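Local coordinates for protein Trypsin/chymotrypsin inhibitor (Alocasia macrorrhizos, PDB 5YCZ) that inhibits the serine proteases trypsin and alpha-chymotrypsin as a Kunitz-type plant inhibitor of beta-trefoil fold and forms a homodimer, at residues 30-35 / 76-81; 56-61 / 176-181. One frame throughout, in Å; residues are numbered along the deposited sequence.

Interaction 1 of 2, residues 30-35 / 76-81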
loop_
_atom_site.group_PDB
_atom_site.type_symbol
_atom_site.label_atom_id
_atom_site.label_comp_id
_atom_site.label_asym_id
_atom_site.label_seq_id
_atom_site.Cartn_x
_atom_site.Cartn_y
_atom_site.Cartn_z
ATOM N N LEU A 30 -15.083 3.926 0.155
ATOM C CA LEU A 30 -14.276 3.937 -1.064
ATOM C C LEU A 30 -13.570 2.601 -1.273
ATOM O O LEU A 30 -13.264 1.883 -0.317
ATOM C CB LEU A 30 -13.244 5.068 -1.038
ATOM C CG LEU A 30 -13.805 6.445 -0.681
ATOM C CD1 LEU A 30 -12.794 7.565 -0.905
ATOM C CD2 LEU A 30 -15.022 6.717 -1.497
ATOM N N THR A 31 -13.305 2.284 -2.538
ATOM C CA THR A 31 -12.660 1.043 -2.941
ATOM C C THR A 31 -11.997 1.273 -4.309
ATOM O O THR A 31 -11.795 2.418 -4.732
ATOM C CB THR A 31 -13.686 -0.110 -2.924
ATOM O OG1 THR A 31 -13.061 -1.365 -3.268
ATOM C CG2 THR A 31 -14.846 0.178 -3.874
ATOM N N LEU A 32 -11.645 0.181 -4.985
ATOM C CA LEU A 32 -10.945 0.190 -6.259
ATOM C C LEU A 32 -11.756 -0.625 -7.254
ATOM O O LEU A 32 -12.235 -1.703 -6.909
ATOM C CB LEU A 32 -9.549 -0.416 -6.114
ATOM C CG LEU A 32 -8.535 0.387 -5.312
ATOM C CD1 LEU A 32 -7.144 -0.253 -5.324
ATOM C CD2 LEU A 32 -8.486 1.787 -5.898
ATOM N N ALA A 33 -11.908 -0.128 -8.483
ATOM C CA ALA A 33 -12.761 -0.809 -9.454
ATOM C C ALA A 33 -12.267 -0.614 -10.883
ATOM O O ALA A 33 -11.712 0.429 -11.234
ATOM C CB ALA A 33 -14.215 -0.328 -9.379
ATOM N N ALA A 34 -12.511 -1.632 -11.711
ATOM C CA ALA A 34 -12.363 -1.584 -13.160
ATOM C C ALA A 34 -13.018 -2.847 -13.714
ATOM O O ALA A 34 -13.137 -3.839 -12.989
ATOM C CB ALA A 34 -10.890 -1.483 -13.573
ATOM N N PRO A 35 -13.476 -2.858 -14.964
ATOM C CA PRO A 35 -14.086 -4.081 -15.492
ATOM C C PRO A 35 -13.088 -5.222 -15.468
ATOM O O PRO A 35 -11.882 -5.029 -15.291
ATOM C CB PRO A 35 -14.479 -3.707 -16.924
ATOM C CG PRO A 35 -14.563 -2.192 -16.902
ATOM C CD PRO A 35 -13.499 -1.759 -15.947
ATOM N N ILE A 76 -2.462 9.641 -0.698
ATOM C CA ILE A 76 -3.490 8.715 -0.259
ATOM C C ILE A 76 -3.269 7.398 -0.979
ATOM O O ILE A 76 -2.927 7.378 -2.167
ATOM C CB ILE A 76 -4.913 9.245 -0.552
ATOM C CG1 ILE A 76 -5.070 10.685 -0.073
ATOM C CG2 ILE A 76 -5.976 8.340 0.092
ATOM C CD1 ILE A 76 -6.364 11.360 -0.540
ATOM N N MET A 77 -3.494 6.290 -0.266
ATOM C CA MET A 77 -3.426 4.987 -0.903
ATOM C C MET A 77 -4.324 3.995 -0.192
ATOM O O MET A 77 -4.757 4.226 0.939
ATOM C CB MET A 77 -1.976 4.491 -0.964
ATOM C CG MET A 77 -1.243 4.346 0.370
ATOM S SD MET A 77 -0.016 3.010 0.335
ATOM C CE MET A 77 1.007 3.526 -1.037
ATOM N N PHE A 78 -4.656 2.923 -0.907
ATOM C CA PHE A 78 -5.211 1.732 -0.301
ATOM C C PHE A 78 -4.036 0.801 -0.018
ATOM O O PHE A 78 -3.479 0.211 -0.967
ATOM C CB PHE A 78 -6.211 1.055 -1.229
ATOM C CG PHE A 78 -7.452 1.854 -1.509
ATOM C CD1 PHE A 78 -8.598 1.672 -0.748
ATOM C CD2 PHE A 78 -7.498 2.746 -2.579
ATOM C CE1 PHE A 78 -9.765 2.387 -1.027
ATOM C CE2 PHE A 78 -8.657 3.463 -2.863
ATOM C CZ PHE A 78 -9.798 3.278 -2.081
ATOM N N PRO A 79 -3.622 0.641 1.217
ATOM C CA PRO A 79 -2.398 -0.161 1.435
ATOM C C PRO A 79 -2.680 -1.655 1.366
ATOM O O PRO A 79 -2.569 -2.395 2.342
ATOM C CB PRO A 79 -1.954 0.287 2.826
ATOM C CG PRO A 79 -3.200 0.667 3.513
ATOM C CD PRO A 79 -4.194 1.152 2.473
ATOM N N GLU A 80 -3.080 -2.130 0.197
ATOM C CA GLU A 80 -3.325 -3.552 0.033
ATOM C C GLU A 80 -2.830 -3.967 -1.338
ATOM O O GLU A 80 -2.623 -3.120 -2.214
ATOM C CB GLU A 80 -4.808 -3.922 0.200
ATOM C CG GLU A 80 -5.777 -2.957 -0.409
ATOM C CD GLU A 80 -7.213 -3.317 -0.066
ATOM O OE1 GLU A 80 -7.811 -4.147 -0.794
ATOM O OE2 GLU A 80 -7.740 -2.785 0.948
ATOM N N PRO A 81 -2.593 -5.252 -1.550
ATOM C CA PRO A 81 -2.265 -5.701 -2.890
ATOM C C PRO A 81 -3.522 -5.681 -3.728
ATOM O O PRO A 81 -4.655 -5.569 -3.244
ATOM C CB PRO A 81 -1.722 -7.122 -2.702
ATOM C CG PRO A 81 -1.479 -7.250 -1.255
ATOM C CD PRO A 81 -2.505 -6.367 -0.595
#
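Phe78, just past the end of strand 74-77, pushes the outer end of its ring into the edge strand 30-33, with Leu32 over one face. The CG of Leu32 sits 4.1 Å from the centroid of the Phe78 ring, 26° off the normal, a CH-pi contact. Its methyl CD2 comes to 3.5 Å from Phe78 CE2. The two side chains run past each other in opposite directions, with Leu32 on the CD2-CE2 side of the ring. Leu30 contributes in two ways. Its carbonyl O lies near the plane of the Phe78 ring, at the edge, 3.6 Å from CE1, while its CB approaches Phe78 CZ at 4.0 Å. The closest approach is Thr31 O to Phe78 CZ, 3.4 Å, from an oblique direction. Phe78 has CG opposite its own carbonyl carbon (chi1 -65°), which aims the ring at strand 30-33. No hydrogen bond joins the two segments. Beyond the phenylalanine, Pro79 centres an inverse gamma turn, and Phe78 O accepts from Glu80 N and Thr88 OG1. Trp90 meets the Phe78 ring and touches Leu30, and Leu56 of strand 55-60, predicted to flank the reactive bond, packs on Phe78, placing the contact between outermost strands of two antiparallel sheets of the beta-trefoil.

Interaction 2 of 2, residues 56-61 / 176-181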
loop_
_atom_site.group_PDB
_atom_site.type_symbol
_atom_site.label_atom_id
_atom_site.label_comp_id
_atom_site.label_asym_id
_atom_site.label_seq_id
_atom_site.Cartn_x
_atom_site.Cartn_y
_atom_site.Cartn_z
ATOM N N LEU A 56 -8.018 3.083 3.809
ATOM C CA LEU A 56 -7.067 4.030 3.264
ATOM C C LEU A 56 -6.035 4.390 4.319
ATOM O O LEU A 56 -6.254 4.224 5.521
ATOM C CB LEU A 56 -7.772 5.301 2.784
ATOM C CG LEU A 56 -8.759 5.081 1.647
ATOM C CD1 LEU A 56 -9.863 6.092 1.719
ATOM C CD2 LEU A 56 -8.041 5.178 0.316
ATOM N N ALA A 57 -4.900 4.890 3.854
ATOM C CA ALA A 57 -3.915 5.479 4.743
ATOM C C ALA A 57 -3.358 6.720 4.072
ATOM O O ALA A 57 -3.317 6.799 2.839
ATOM C CB ALA A 57 -2.800 4.496 5.093
ATOM N N PHE A 58 -2.948 7.692 4.895
ATOM C CA PHE A 58 -2.561 9.023 4.444
ATOM C C PHE A 58 -1.129 9.343 4.837
ATOM O O PHE A 58 -0.640 8.923 5.885
ATOM C CB PHE A 58 -3.468 10.079 5.025
ATOM C CG PHE A 58 -4.905 9.765 4.855
ATOM C CD1 PHE A 58 -5.576 10.164 3.713
ATOM C CD2 PHE A 58 -5.584 9.037 5.821
ATOM C CE1 PHE A 58 -6.911 9.862 3.543
ATOM C CE2 PHE A 58 -6.912 8.730 5.670
ATOM C CZ PHE A 58 -7.587 9.137 4.528
ATOM N N PHE A 59 -0.472 10.130 3.983
ATOM C CA PHE A 59 0.958 10.392 4.091
ATOM C C PHE A 59 1.190 11.872 3.824
ATOM O O PHE A 59 1.287 12.290 2.659
ATOM C CB PHE A 59 1.747 9.520 3.119
ATOM C CG PHE A 59 1.587 8.060 3.385
ATOM C CD1 PHE A 59 0.514 7.360 2.856
ATOM C CD2 PHE A 59 2.488 7.391 4.206
ATOM C CE1 PHE A 59 0.350 5.996 3.131
ATOM C CE2 PHE A 59 2.341 6.038 4.492
ATOM C CZ PHE A 59 1.275 5.334 3.949
ATOM N N PRO A 60 1.264 12.694 4.871
ATOM C CA PRO A 60 1.497 14.122 4.662
ATOM C C PRO A 60 2.805 14.326 3.926
ATOM O O PRO A 60 3.798 13.652 4.201
ATOM C CB PRO A 60 1.563 14.680 6.085
ATOM C CG PRO A 60 0.957 13.636 6.937
ATOM C CD PRO A 60 1.273 12.345 6.297
ATOM N N GLU A 61 2.794 15.243 2.960
ATOM C CA GLU A 61 4.020 15.515 2.223
ATOM C C GLU A 61 5.106 16.081 3.126
ATOM O O GLU A 61 6.292 15.964 2.792
ATOM C CB GLU A 61 3.755 16.480 1.074
ATOM C CG GLU A 61 3.272 15.815 -0.193
ATOM C CD GLU A 61 3.586 16.639 -1.438
ATOM O OE1 GLU A 61 4.357 16.150 -2.292
ATOM O OE2 GLU A 61 3.057 17.771 -1.562
ATOM N N ILE A 176 -17.156 13.174 3.788
ATOM C CA ILE A 176 -16.810 11.888 4.378
ATOM C C ILE A 176 -16.346 12.066 5.818
ATOM O O ILE A 176 -15.909 13.141 6.228
ATOM C CB ILE A 176 -15.711 11.167 3.565
ATOM C CG1 ILE A 176 -14.537 12.100 3.333
ATOM C CG2 ILE A 176 -16.247 10.687 2.234
ATOM C CD1 ILE A 176 -13.231 11.457 3.589
ATOM N N ARG A 177 -16.451 10.983 6.588
ATOM C CA ARG A 177 -15.820 10.844 7.889
ATOM C C ARG A 177 -14.811 9.707 7.826
ATOM O O ARG A 177 -14.916 8.814 6.983
ATOM C CB ARG A 177 -16.836 10.536 8.989
ATOM C CG ARG A 177 -18.116 11.336 8.923
ATOM C CD ARG A 177 -19.017 10.968 10.106
ATOM N NE ARG A 177 -20.423 11.275 9.863
ATOM C CZ ARG A 177 -21.025 12.396 10.260
ATOM N NH1 ARG A 177 -20.339 13.327 10.916
ATOM N NH2 ARG A 177 -22.312 12.591 9.993
ATOM N N PHE A 178 -13.851 9.720 8.743
ATOM C CA PHE A 178 -12.840 8.675 8.855
ATOM C C PHE A 178 -13.106 7.789 10.066
ATOM O O PHE A 178 -13.222 8.284 11.189
ATOM C CB PHE A 178 -11.455 9.300 8.962
ATOM C CG PHE A 178 -11.169 10.251 7.870
ATOM C CD1 PHE A 178 -10.771 9.795 6.629
ATOM C CD2 PHE A 178 -11.347 11.608 8.064
ATOM C CE1 PHE A 178 -10.519 10.684 5.602
ATOM C CE2 PHE A 178 -11.111 12.506 7.048
ATOM C CZ PHE A 178 -10.693 12.048 5.814
ATOM N N VAL A 179 -13.178 6.482 9.842
ATOM C CA VAL A 179 -13.388 5.501 10.897
ATOM C C VAL A 179 -12.129 4.664 10.994
ATOM O O VAL A 179 -11.747 3.992 10.028
ATOM C CB VAL A 179 -14.612 4.622 10.613
ATOM C CG1 VAL A 179 -14.660 3.469 11.582
ATOM C CG2 VAL A 179 -15.867 5.445 10.727
ATOM N N LYS A 180 -11.479 4.709 12.147
ATOM C CA LYS A 180 -10.213 4.003 12.276
ATOM C C LYS A 180 -10.438 2.496 12.215
ATOM O O LYS A 180 -11.532 1.984 12.489
ATOM C CB LYS A 180 -9.501 4.389 13.575
ATOM C CG LYS A 180 -8.011 4.039 13.610
ATOM C CD LYS A 180 -7.309 4.805 14.716
ATOM C CE LYS A 180 -6.046 4.105 15.201
ATOM N NZ LYS A 180 -4.981 3.911 14.159
ATOM N N VAL A 181 -9.388 1.792 11.820
ATOM C CA VAL A 181 -9.430 0.351 11.681
ATOM C C VAL A 181 -8.410 -0.276 12.627
ATOM O O VAL A 181 -8.768 -0.812 13.679
ATOM C CB VAL A 181 -9.164 -0.065 10.230
ATOM C CG1 VAL A 181 -9.581 -1.505 10.013
ATOM C CG2 VAL A 181 -9.899 0.864 9.259
#
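The rings of Phe58 and Phe178 come together nearly perpendicular, their planes at 87° and their centroids 5.4 Å apart. Despite that angle the rings meet obliquely, the outer end of one against the side of the other. Phe58 leads with its far end: CZ comes to 3.5 Å from Phe178 CE1 and 3.9 Å from Phe178 CD1. Next to it, Phe58 CE2 follows at 4.1 Å from both Phe178 CE1 and Phe178 CD1; the CZ-CE2 corner thus meets the CD1-CE1 side of Phe178. Each ring extends from its strand toward the other with CG set beside the backbone N, chi1 being -50° in Phe58 and -53° in Phe178. In this beta-trefoil chain, strands 55-60 and 176-180 belong to one antiparallel sheet but are not neighbours in it; strand 18-22 runs between them, and the two phenylalanines bridge that gap with side chains alone, without any hydrogen bond across. Both rings are buried. Ile76 of strand 74-77 packs on Phe58, and Val4, near the N terminus, on Phe178. The strand carrying Phe58 also holds Leu56 and Ala57, predicted to form the reactive bond, although both are buried here.

From the N terminus, the chain first lays down 30-35, then 56-61, then 76-81, and reaches 176-181 near its C terminus. Interaction 1 closes a loop of 40 intervening residues; interaction 2 closes a much longer one of 114, bringing the C-terminal strand back to an early part of the chain. Because the segments alternate, the two loops cross rather than nest. They meet at neighbouring strands 55-60 and 74-77, where Met77 O lies 3.0 Å from Ala57 N, a probable hydrogen bond, and Met77 CG packs on Phe59 CE1. Interaction 1 thus links the four-stranded sheet to strand 30-33 of the six-stranded one, while interaction 2 works within the former.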